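Protein FAM179B (Mus musculus, PDB 5DN7) binds microtubules and promotes their polymerization through its TOG domains, of which this chain is the second, and takes part in building cilia and setting their length. Local coordinates at residues 18-22 and 59-63; 67-71 and 89-93; 44-48 and 85-89; 72-76 and 110-115. One frame throughout, in Å; residues are numbered along the deposited sequence.

Contact 1 of 4, residues 18-22 and 59-63; sequences LKFEI and TPHAS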
loop_
_atom_site.group_PDB
_atom_site.type_symbol
_atom_site.label_atom_id
_atom_site.label_comp_id
_atom_site.label_asym_id
_atom_site.label_seq_id
_atom_site.Cartn_x
_atom_site.Cartn_y
_atom_site.Cartn_z
ATOM N N LEU A 18 17.835 21.790 -16.983
ATOM C CA LEU A 18 16.911 20.772 -16.486
ATOM C C LEU A 18 17.297 20.228 -15.115
ATOM O O LEU A 18 18.313 19.538 -14.968
ATOM C CB LEU A 18 16.817 19.606 -17.465
ATOM C CG LEU A 18 16.072 19.805 -18.780
ATOM C CD1 LEU A 18 15.768 18.438 -19.376
ATOM C CD2 LEU A 18 14.797 20.617 -18.597
ATOM N N LYS A 19 16.473 20.534 -14.117
ATOM C CA LYS A 19 16.651 19.999 -12.768
ATOM C C LYS A 19 16.394 18.494 -12.781
ATOM O O LYS A 19 15.438 18.027 -13.416
ATOM C CB LYS A 19 15.708 20.697 -11.783
ATOM C CG LYS A 19 15.969 20.374 -10.329
ATOM C CD LYS A 19 17.236 21.052 -9.828
ATOM C CE LYS A 19 17.484 20.724 -8.363
ATOM N NZ LYS A 19 18.571 21.550 -7.789
ATOM N N PHE A 20 17.262 17.739 -12.107
ATOM C CA PHE A 20 17.180 16.276 -12.099
ATOM C C PHE A 20 17.163 15.683 -13.509
ATOM O O PHE A 20 16.725 14.541 -13.690
ATOM C CB PHE A 20 15.928 15.809 -11.345
ATOM C CG PHE A 20 15.752 16.456 -10.004
ATOM C CD1 PHE A 20 16.788 16.470 -9.085
ATOM C CD2 PHE A 20 14.549 17.063 -9.665
ATOM C CE1 PHE A 20 16.632 17.066 -7.850
ATOM C CE2 PHE A 20 14.384 17.671 -8.426
ATOM C CZ PHE A 20 15.426 17.672 -7.518
ATOM N N GLU A 21 17.626 16.459 -14.492
ATOM C CA GLU A 21 17.575 16.084 -15.916
ATOM C C GLU A 21 16.145 16.000 -16.463
ATOM O O GLU A 21 15.928 15.487 -17.558
ATOM C CB GLU A 21 18.275 14.738 -16.156
ATOM C CG GLU A 21 19.644 14.600 -15.525
ATOM C CD GLU A 21 20.730 14.333 -16.551
ATOM O OE1 GLU A 21 20.466 14.498 -17.762
ATOM O OE2 GLU A 21 21.843 13.946 -16.143
ATOM N N ILE A 22 15.176 16.503 -15.706
ATOM C CA ILE A 22 13.772 16.365 -16.083
ATOM C C ILE A 22 13.027 17.699 -16.066
ATOM O O ILE A 22 12.352 18.054 -17.030
ATOM C CB ILE A 22 13.034 15.375 -15.143
ATOM C CG1 ILE A 22 13.879 14.120 -14.911
ATOM C CG2 ILE A 22 11.681 15.001 -15.724
ATOM C CD1 ILE A 22 13.484 13.326 -13.683
ATOM N N THR A 59 18.540 8.366 -17.355
ATOM C CA THR A 59 18.741 9.296 -16.257
ATOM C C THR A 59 19.650 8.687 -15.212
ATOM O O THR A 59 19.421 7.566 -14.762
ATOM C CB THR A 59 17.406 9.674 -15.596
ATOM O OG1 THR A 59 16.469 10.070 -16.604
ATOM C CG2 THR A 59 17.593 10.808 -14.603
ATOM N N PRO A 60 20.694 9.418 -14.827
ATOM C CA PRO A 60 21.557 8.970 -13.733
ATOM C C PRO A 60 20.799 8.767 -12.419
ATOM O O PRO A 60 19.893 9.531 -12.078
ATOM C CB PRO A 60 22.586 10.104 -13.600
ATOM C CG PRO A 60 22.060 11.240 -14.420
ATOM C CD PRO A 60 21.201 10.633 -15.482
ATOM N N HIS A 61 21.208 7.730 -11.694
ATOM C CA HIS A 61 20.634 7.359 -10.410
ATOM C C HIS A 61 20.457 8.530 -9.442
ATOM O O HIS A 61 19.391 8.687 -8.833
ATOM C CB HIS A 61 21.507 6.285 -9.763
ATOM C CG HIS A 61 21.058 5.895 -8.390
ATOM N ND1 HIS A 61 20.092 4.938 -8.167
ATOM C CD2 HIS A 61 21.434 6.343 -7.169
ATOM C CE1 HIS A 61 19.893 4.813 -6.866
ATOM N NE2 HIS A 61 20.698 5.651 -6.238
ATOM N N ALA A 62 21.499 9.346 -9.304
ATOM C CA ALA A 62 21.493 10.481 -8.378
ATOM C C ALA A 62 20.354 11.459 -8.671
ATOM O O ALA A 62 19.675 11.953 -7.753
ATOM C CB ALA A 62 22.835 11.200 -8.431
ATOM N N SER A 63 20.151 11.730 -9.956
ATOM C CA SER A 63 19.069 12.601 -10.384
ATOM C C SER A 63 17.700 11.997 -10.056
ATOM O O SER A 63 16.845 12.694 -9.527
ATOM C CB SER A 63 19.180 12.904 -11.881
ATOM O OG SER A 63 20.170 13.890 -12.125
#

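Contact 2 of 4, residues 67-71 and 89-93; sequences FISLL and VLHLL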
loop_
_atom_site.group_PDB
_atom_site.type_symbol
_atom_site.label_atom_id
_atom_site.label_comp_id
_atom_site.label_asym_id
_atom_site.label_seq_id
_atom_site.Cartn_x
_atom_site.Cartn_y
_atom_site.Cartn_z
ATOM N N PHE A 67 14.697 13.627 -7.803
ATOM C CA PHE A 67 13.318 13.742 -8.274
ATOM C C PHE A 67 12.330 13.115 -7.297
ATOM O O PHE A 67 11.335 13.729 -6.905
ATOM C CB PHE A 67 13.196 13.077 -9.649
ATOM C CG PHE A 67 11.873 13.315 -10.336
ATOM C CD1 PHE A 67 11.446 14.600 -10.627
ATOM C CD2 PHE A 67 11.082 12.257 -10.723
ATOM C CE1 PHE A 67 10.237 14.820 -11.264
ATOM C CE2 PHE A 67 9.880 12.475 -11.365
ATOM C CZ PHE A 67 9.459 13.759 -11.633
ATOM N N ILE A 68 12.621 11.880 -6.910
ATOM C CA ILE A 68 11.763 11.162 -5.986
ATOM C C ILE A 68 11.710 11.911 -4.651
ATOM O O ILE A 68 10.650 11.995 -4.030
ATOM C CB ILE A 68 12.243 9.704 -5.792
ATOM C CG1 ILE A 68 11.897 8.875 -7.031
ATOM C CG2 ILE A 68 11.600 9.078 -4.569
ATOM C CD1 ILE A 68 12.681 7.595 -7.167
ATOM N N SER A 69 12.839 12.490 -4.243
ATOM C CA SER A 69 12.900 13.302 -3.024
ATOM C C SER A 69 11.936 14.504 -3.098
ATOM O O SER A 69 11.166 14.794 -2.164
ATOM C CB SER A 69 14.348 13.757 -2.801
ATOM O OG SER A 69 14.516 14.434 -1.571
ATOM N N LEU A 70 11.962 15.181 -4.240
ATOM C CA LEU A 70 11.033 16.263 -4.528
ATOM C C LEU A 70 9.569 15.816 -4.403
ATOM O O LEU A 70 8.761 16.471 -3.721
ATOM C CB LEU A 70 11.281 16.807 -5.932
ATOM C CG LEU A 70 10.327 17.920 -6.336
ATOM C CD1 LEU A 70 10.554 19.116 -5.420
ATOM C CD2 LEU A 70 10.529 18.297 -7.781
ATOM N N LEU A 71 9.233 14.702 -5.050
ATOM C CA LEU A 71 7.880 14.155 -4.948
ATOM C C LEU A 71 7.508 13.871 -3.492
ATOM O O LEU A 71 6.384 14.126 -3.066
ATOM C CB LEU A 71 7.746 12.886 -5.789
ATOM C CG LEU A 71 7.980 13.104 -7.289
ATOM C CD1 LEU A 71 7.710 11.845 -8.083
ATOM C CD2 LEU A 71 7.148 14.253 -7.826
ATOM N N VAL A 89 1.924 11.782 -10.564
ATOM C CA VAL A 89 3.284 11.851 -11.098
ATOM C C VAL A 89 4.141 10.645 -10.659
ATOM O O VAL A 89 4.863 10.059 -11.449
ATOM C CB VAL A 89 3.962 13.152 -10.675
ATOM C CG1 VAL A 89 5.469 13.066 -10.898
ATOM C CG2 VAL A 89 3.345 14.320 -11.448
ATOM N N LEU A 90 4.039 10.284 -9.393
ATOM C CA LEU A 90 4.766 9.167 -8.818
ATOM C C LEU A 90 4.348 7.846 -9.458
ATOM O O LEU A 90 5.187 7.008 -9.760
ATOM C CB LEU A 90 4.545 9.128 -7.304
ATOM C CG LEU A 90 5.286 8.043 -6.525
ATOM C CD1 LEU A 90 6.768 8.168 -6.783
ATOM C CD2 LEU A 90 4.971 8.119 -5.024
ATOM N N HIS A 91 3.050 7.667 -9.668
ATOM C CA HIS A 91 2.544 6.485 -10.350
ATOM C C HIS A 91 3.134 6.383 -11.746
ATOM O O HIS A 91 3.593 5.307 -12.162
ATOM C CB HIS A 91 1.016 6.504 -10.457
ATOM C CG HIS A 91 0.458 5.316 -11.181
ATOM N ND1 HIS A 91 -0.639 5.387 -12.011
ATOM C CD2 HIS A 91 0.856 4.019 -11.197
ATOM C CE1 HIS A 91 -0.890 4.190 -12.510
ATOM N NE2 HIS A 91 0.008 3.344 -12.032
ATOM N N LEU A 92 3.093 7.501 -12.473
ATOM C CA LEU A 92 3.608 7.504 -13.836
ATOM C C LEU A 92 5.107 7.182 -13.833
ATOM O O LEU A 92 5.588 6.391 -14.642
ATOM C CB LEU A 92 3.342 8.848 -14.512
ATOM C CG LEU A 92 3.893 9.001 -15.927
ATOM C CD1 LEU A 92 3.427 7.853 -16.805
ATOM C CD2 LEU A 92 3.410 10.325 -16.509
ATOM N N LEU A 93 5.835 7.776 -12.896
ATOM C CA LEU A 93 7.267 7.529 -12.769
ATOM C C LEU A 93 7.523 6.043 -12.562
ATOM O O LEU A 93 8.349 5.452 -13.246
ATOM C CB LEU A 93 7.869 8.339 -11.617
ATOM C CG LEU A 93 9.328 8.010 -11.245
ATOM C CD1 LEU A 93 10.311 8.338 -12.378
ATOM C CD2 LEU A 93 9.747 8.692 -9.950
#

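Contact 3 of 4, residues 44-48 and 85-89; sequences VEELK and GTLQV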
loop_
_atom_site.group_PDB
_atom_site.type_symbol
_atom_site.label_atom_id
_atom_site.label_comp_id
_atom_site.label_asym_id
_atom_site.label_seq_id
_atom_site.Cartn_x
_atom_site.Cartn_y
_atom_site.Cartn_z
ATOM N N VAL A 44 2.340 20.794 -10.968
ATOM C CA VAL A 44 2.349 19.349 -10.838
ATOM C C VAL A 44 1.804 18.639 -12.096
ATOM O O VAL A 44 2.365 17.622 -12.555
ATOM C CB VAL A 44 1.530 18.916 -9.603
ATOM C CG1 VAL A 44 1.443 17.399 -9.524
ATOM C CG2 VAL A 44 2.133 19.482 -8.336
ATOM N N GLU A 45 0.725 19.163 -12.667
ATOM C CA GLU A 45 0.169 18.491 -13.833
ATOM C C GLU A 45 1.062 18.692 -15.064
ATOM O O GLU A 45 1.224 17.785 -15.895
ATOM C CB GLU A 45 -1.244 18.972 -14.106
ATOM C CG GLU A 45 -1.710 18.649 -15.487
ATOM C CD GLU A 45 -2.536 17.393 -15.481
ATOM O OE1 GLU A 45 -2.550 16.723 -14.423
ATOM O OE2 GLU A 45 -3.144 17.061 -16.525
ATOM N N GLU A 46 1.651 19.881 -15.167
ATOM C CA GLU A 46 2.702 20.137 -16.153
ATOM C C GLU A 46 3.804 19.072 -16.048
ATOM O O GLU A 46 4.195 18.454 -17.046
ATOM C CB GLU A 46 3.288 21.534 -15.944
ATOM C CG GLU A 46 3.413 22.380 -17.200
ATOM C CD GLU A 46 3.589 23.861 -16.876
ATOM O OE1 GLU A 46 2.618 24.491 -16.398
ATOM O OE2 GLU A 46 4.702 24.394 -17.083
ATOM N N LEU A 47 4.284 18.866 -14.823
ATOM C CA LEU A 47 5.269 17.837 -14.526
ATOM C C LEU A 47 4.826 16.476 -15.041
ATOM O O LEU A 47 5.601 15.767 -15.679
ATOM C CB LEU A 47 5.529 17.772 -13.023
ATOM C CG LEU A 47 6.623 16.796 -12.594
ATOM C CD1 LEU A 47 7.852 16.976 -13.469
ATOM C CD2 LEU A 47 6.961 17.016 -11.111
ATOM N N LYS A 48 3.575 16.114 -14.774
ATOM C CA LYS A 48 3.040 14.854 -15.296
ATOM C C LYS A 48 3.173 14.778 -16.827
ATOM O O LYS A 48 3.586 13.743 -17.405
ATOM C CB LYS A 48 1.579 14.700 -14.881
ATOM C CG LYS A 48 1.060 13.284 -14.960
ATOM C CD LYS A 48 -0.380 13.209 -14.497
ATOM C CE LYS A 48 -1.329 13.605 -15.610
ATOM N NZ LYS A 48 -2.732 13.226 -15.284
ATOM N N GLY A 85 -2.208 15.082 -7.334
ATOM C CA GLY A 85 -1.427 15.259 -8.547
ATOM C C GLY A 85 -0.016 14.690 -8.438
ATOM O O GLY A 85 0.516 14.095 -9.386
ATOM N N THR A 86 0.603 14.872 -7.278
ATOM C CA THR A 86 1.945 14.342 -7.061
ATOM C C THR A 86 1.904 12.817 -7.120
ATOM O O THR A 86 2.737 12.218 -7.763
ATOM C CB THR A 86 2.524 14.793 -5.726
ATOM O OG1 THR A 86 2.516 16.224 -5.657
ATOM C CG2 THR A 86 3.942 14.287 -5.557
ATOM N N LEU A 87 0.917 12.206 -6.469
ATOM C CA LEU A 87 0.730 10.758 -6.524
ATOM C C LEU A 87 0.558 10.273 -7.951
ATOM O O LEU A 87 1.065 9.216 -8.308
ATOM C CB LEU A 87 -0.466 10.321 -5.680
ATOM C CG LEU A 87 -0.215 10.305 -4.180
ATOM C CD1 LEU A 87 -1.483 10.007 -3.405
ATOM C CD2 LEU A 87 0.867 9.261 -3.874
ATOM N N GLN A 88 -0.150 11.042 -8.773
ATOM C CA GLN A 88 -0.224 10.700 -10.189
ATOM C C GLN A 88 1.147 10.749 -10.883
ATOM O O GLN A 88 1.503 9.864 -11.696
ATOM C CB GLN A 88 -1.191 11.629 -10.891
ATOM C CG GLN A 88 -2.621 11.311 -10.579
ATOM C CD GLN A 88 -3.545 12.135 -11.403
ATOM O OE1 GLN A 88 -3.461 13.364 -11.396
ATOM N NE2 GLN A 88 -4.429 11.474 -12.143
ATOM N N VAL A 89 1.924 11.782 -10.564
ATOM C CA VAL A 89 3.284 11.851 -11.098
ATOM C C VAL A 89 4.141 10.645 -10.659
ATOM O O VAL A 89 4.863 10.059 -11.449
ATOM C CB VAL A 89 3.962 13.152 -10.675
ATOM C CG1 VAL A 89 5.469 13.066 -10.898
ATOM C CG2 VAL A 89 3.345 14.320 -11.448
HETATM O O HOH W 1 -0.791 15.508 -12.075
#

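Contact 4 of 4, residues 72-76 and 110-115; sequences YNLLD and AASVKV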
loop_
_atom_site.group_PDB
_atom_site.type_symbol
_atom_site.label_atom_id
_atom_site.label_comp_id
_atom_site.label_asym_id
_atom_site.label_seq_id
_atom_site.Cartn_x
_atom_site.Cartn_y
_atom_site.Cartn_z
ATOM N N TYR A 72 8.463 13.367 -2.725
ATOM C CA TYR A 72 8.217 13.049 -1.330
ATOM C C TYR A 72 7.886 14.320 -0.559
ATOM O O TYR A 72 7.007 14.324 0.309
ATOM C CB TYR A 72 9.431 12.339 -0.721
ATOM C CG TYR A 72 9.234 11.871 0.707
ATOM C CD1 TYR A 72 8.432 10.770 0.991
ATOM C CD2 TYR A 72 9.862 12.524 1.773
ATOM C CE1 TYR A 72 8.249 10.328 2.291
ATOM C CE2 TYR A 72 9.693 12.088 3.080
ATOM C CZ TYR A 72 8.878 10.988 3.335
ATOM O OH TYR A 72 8.687 10.539 4.629
ATOM N N ASN A 73 8.575 15.397 -0.840
ATOM C CA ASN A 73 8.224 16.646 -0.237
ATOM C C ASN A 73 6.880 17.197 -0.655
ATOM O O ASN A 73 6.184 17.741 0.124
ATOM C CB ASN A 73 9.354 17.649 -0.347
ATOM C CG ASN A 73 10.562 17.240 0.462
ATOM O OD1 ASN A 73 11.663 17.287 -0.026
ATOM N ND2 ASN A 73 10.359 16.833 1.684
ATOM N N LEU A 74 6.539 17.040 -1.911
ATOM C CA LEU A 74 5.262 17.535 -2.411
ATOM C C LEU A 74 4.073 16.828 -1.747
ATOM O O LEU A 74 2.989 17.397 -1.632
ATOM C CB LEU A 74 5.199 17.373 -3.924
ATOM C CG LEU A 74 6.144 18.287 -4.706
ATOM C CD1 LEU A 74 6.085 17.997 -6.197
ATOM C CD2 LEU A 74 5.787 19.744 -4.431
ATOM N N LEU A 75 4.277 15.597 -1.292
ATOM C CA LEU A 75 3.215 14.866 -0.614
ATOM C C LEU A 75 2.956 15.404 0.795
ATOM O O LEU A 75 2.036 14.955 1.474
ATOM C CB LEU A 75 3.543 13.378 -0.551
ATOM C CG LEU A 75 3.641 12.679 -1.900
ATOM C CD1 LEU A 75 4.095 11.261 -1.696
ATOM C CD2 LEU A 75 2.298 12.718 -2.641
ATOM N N ASP A 76 3.770 16.359 1.231
ATOM C CA ASP A 76 3.547 17.029 2.513
ATOM C C ASP A 76 2.584 18.199 2.411
ATOM O O ASP A 76 2.229 18.800 3.425
ATOM C CB ASP A 76 4.861 17.538 3.098
ATOM C CG ASP A 76 5.708 16.433 3.661
ATOM O OD1 ASP A 76 5.150 15.559 4.367
ATOM O OD2 ASP A 76 6.931 16.444 3.393
ATOM N N ALA A 110 7.892 4.499 1.231
ATOM C CA ALA A 110 7.756 5.499 2.294
ATOM C C ALA A 110 6.809 6.612 1.824
ATOM O O ALA A 110 5.870 7.039 2.558
ATOM C CB ALA A 110 9.108 6.069 2.681
ATOM N N ALA A 111 7.036 7.044 0.582
ATOM C CA ALA A 111 6.175 8.053 -0.037
ATOM C C ALA A 111 4.720 7.601 -0.032
ATOM O O ALA A 111 3.818 8.373 0.287
ATOM C CB ALA A 111 6.631 8.362 -1.455
ATOM N N SER A 112 4.483 6.342 -0.353
ATOM C CA SER A 112 3.112 5.864 -0.433
ATOM C C SER A 112 2.461 5.686 0.945
ATOM O O SER A 112 1.248 5.901 1.112
ATOM C CB SER A 112 3.074 4.567 -1.223
ATOM O OG SER A 112 3.594 4.803 -2.527
ATOM N N VAL A 113 3.256 5.314 1.937
ATOM C CA VAL A 113 2.719 5.147 3.273
ATOM C C VAL A 113 2.306 6.509 3.853
ATOM O O VAL A 113 1.274 6.610 4.540
ATOM C CB VAL A 113 3.731 4.452 4.223
ATOM C CG1 VAL A 113 3.235 4.527 5.672
ATOM C CG2 VAL A 113 3.941 3.004 3.805
ATOM N N LYS A 114 3.097 7.549 3.576
ATOM C CA LYS A 114 2.733 8.894 4.027
ATOM C C LYS A 114 1.268 9.289 3.735
ATOM O O LYS A 114 0.595 9.843 4.603
ATOM C CB LYS A 114 3.660 9.935 3.400
ATOM C CG LYS A 114 3.338 11.350 3.852
ATOM C CD LYS A 114 4.172 12.394 3.125
ATOM C CE LYS A 114 5.641 12.277 3.472
ATOM N NZ LYS A 114 6.460 13.307 2.778
ATOM N N VAL A 115 0.772 9.010 2.526
ATOM C CA VAL A 115 -0.563 9.459 2.141
ATOM C C VAL A 115 -1.672 8.485 2.556
ATOM O O VAL A 115 -2.838 8.730 2.282
ATOM C CB VAL A 115 -0.674 9.701 0.608
ATOM C CG1 VAL A 115 0.282 10.802 0.173
ATOM C CG2 VAL A 115 -0.460 8.388 -0.190
#

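Contact 1 of 4, residues 18-22 and 59-63
S63 on the first turn of helix 61-74 meets the backbone of F20 and the side chain of E21. These are van der Waals touches: CB of S63 lies 3.5 Å from the carbonyl oxygen of F20, and OG of S63 is 3.5 Å from CG of E21. The methyl group CG2 of T59 approaches the same F20 oxygen more distantly, at 3.9 Å. The E21 and P60 side chains come from opposite directions, and the carboxylate atom OE2 of E21 ends 3.2 Å from CG of the proline ring, which sits at the N-cap position of the helix. The contact lies on the surface at one end of the TOG domain, a solenoid of HEAT repeats, where the loop before helix 25-32 rests against the helix of the next predicted repeat. Backbone bonds shape that loop. A type II turn from L18 to E21 is closed by E21 N to L18 O, and I22 N bonds to K19 O at 2.8 Å. CB of F20 lies 3.7 Å from O of S63. CG of K19 sits over the centre of one face of the F20 ring, while F67 and L70 of helix 61-74 touch the ring as well.

Contact 2 of 4, residues 67-71 and 89-93
L93 and V89 of helix 80-97 pack against F67, I68 and L71 of helix 61-74, the two helices of one predicted HEAT repeat. The short segments run nearly antiparallel, at 152°, as expected of a helical hairpin. Their axes come no closer than 11.1 Å, so apolar side chains, and not the backbones, bridge the space between them.

The tighter part gathers round two methyl groups of helix 80-97. CD2 of L93 comes 3.6 Å from CG1 of I68, the two side chains crossing at about a right angle, and the same methyl lies at the edge of the F67 ring, near its plane, 3.9 Å from CD2 of F67. One turn back, CG1 of V89 is set anti to the backbone N (chi1 165°) and reaches across to the fork of L71, 3.7 Å from CD2 of L71 and only slightly farther from CD1 of the same leucine. All six side chains in contact are buried, and L47 and L51 of helix 40-52 also touch F67, extending this core into the preceding predicted repeat.

Other parts are slacker. V89 meets F67 only distantly, CZ of the ring lying 4.1 Å from CG1 of V89 in an oblique approach. On the solvent side of helix 61-74, S69 is exposed, whereas the far side of helix 80-97 is covered, H91 packing on E126 and K129 of helix 121-138. At the end where L71 and L90 pair, a single methyl meets another, CD1 of L71 to CD1 of L90, at 4.0 Å.

Contact 3 of 4, residues 44-48 and 85-89
V44 presses its CG1 methyl onto the backbone of G85, 3.3 Å from the carbonyl carbon of G85. This joins helices 40-52 and 80-97, which belong to successive predicted HEAT repeats and stack side by side in the solenoid, their short segments nearly parallel at 15° with axes 9.0 Å apart at their closest. The fit is close because G85 has no side chain: a CB there would point toward helix 40-52 and collide with the V44 methyl.

One turn on, CG2 of V89 settles against the opposite backbone, 3.6 Å from the carbonyl oxygen of V44 and close to both N and CB of K48. That oxygen already accepts the helical bond from K48 N, so the methyl packs beside a satisfied carbonyl. K48 runs past Q88 obliquely, its CD 4.0 Å from CB of Q88. The lysine chain, bent at chi3 (82°), ends with NZ of K48 near two groups: a long salt bridge of 3.6 Å reaches OE1 of E45, and OE1 of the Q88 amide lies 4.0 Å from the same NZ.

Farther out, L31 of helix 25-32 packs on V44 and probably helps to hold it, and L47 touches V89 loosely. The hydroxyl of T86 bonds to the backbone oxygen of V82, and OG1 of T86 lies 4.2 Å from CG1 of V44. E126 of helix 121-138 lies against the Q88 side chain. On the polar side a water molecule sits between the two helices, 3.2 Å from OE1 of E45 and in a weak bond with the carbonyl oxygen of G85.

Contact 4 of 4, residues 72-76 and 110-115
The ammonium nitrogen of K114 is gripped by three groups of residues 72-76. NZ of K114 donates to the backbone oxygen of Y72 at 2.7 Å, coming from above the carbonyl plane, 35° out of it. A weaker bond, part of a salt bridge, runs from NZ of K114 to OD1 of D76 at 3.1 Å. The third partner is the Y72 ring: NZ of K114 stands 3.3 Å from its centroid, almost on the normal, in a cation-pi contact, and CE adds a CH-pi touch over the same face. The bend of K114 at chi3 (-66°) brings its end over that face of the ring. Replacing Y72 with an alanine would probably leave the ammonium without its aromatic cover and open a gap beside A111, whose CA lies at the ring edge.

Beside this polar group L75 fills the buried side, with CD1 of L75 3.5 Å from the A111 oxygen and CD2 of L75 4.0 Å from CG1 of V115. The contact ties helix 61-74 to helix 105-114, the first helices of two successive predicted HEAT repeats. With carboxylate, carbonyl and ring electrons all turned toward one ammonium group, its positive charge is probably well stabilised.

Overall arrangement
The four contacts follow the first three predicted HEAT repeats of the TOG domain. Helix 61-74 serves contacts 1, 2 and 4, from its first turn to its last turn and the residues that follow, while helix 80-97 serves contacts 2 and 3, which share V89 and have centres about 8 Å apart. Along the chain, contact 1 closes before contacts 2 and 4 open; contact 3 crosses contacts 1 and 4 and ends on the same stretch as contact 2. Contact 2 joins helices within a repeat; the others link neighbouring repeats. Contacts 1 and 4 are farthest apart, centres about 20 Å. Contact 2 touches each of the others, so packing in this microtubule-binding solenoid is continuous from surface loop through buried helix pair to the next repeat.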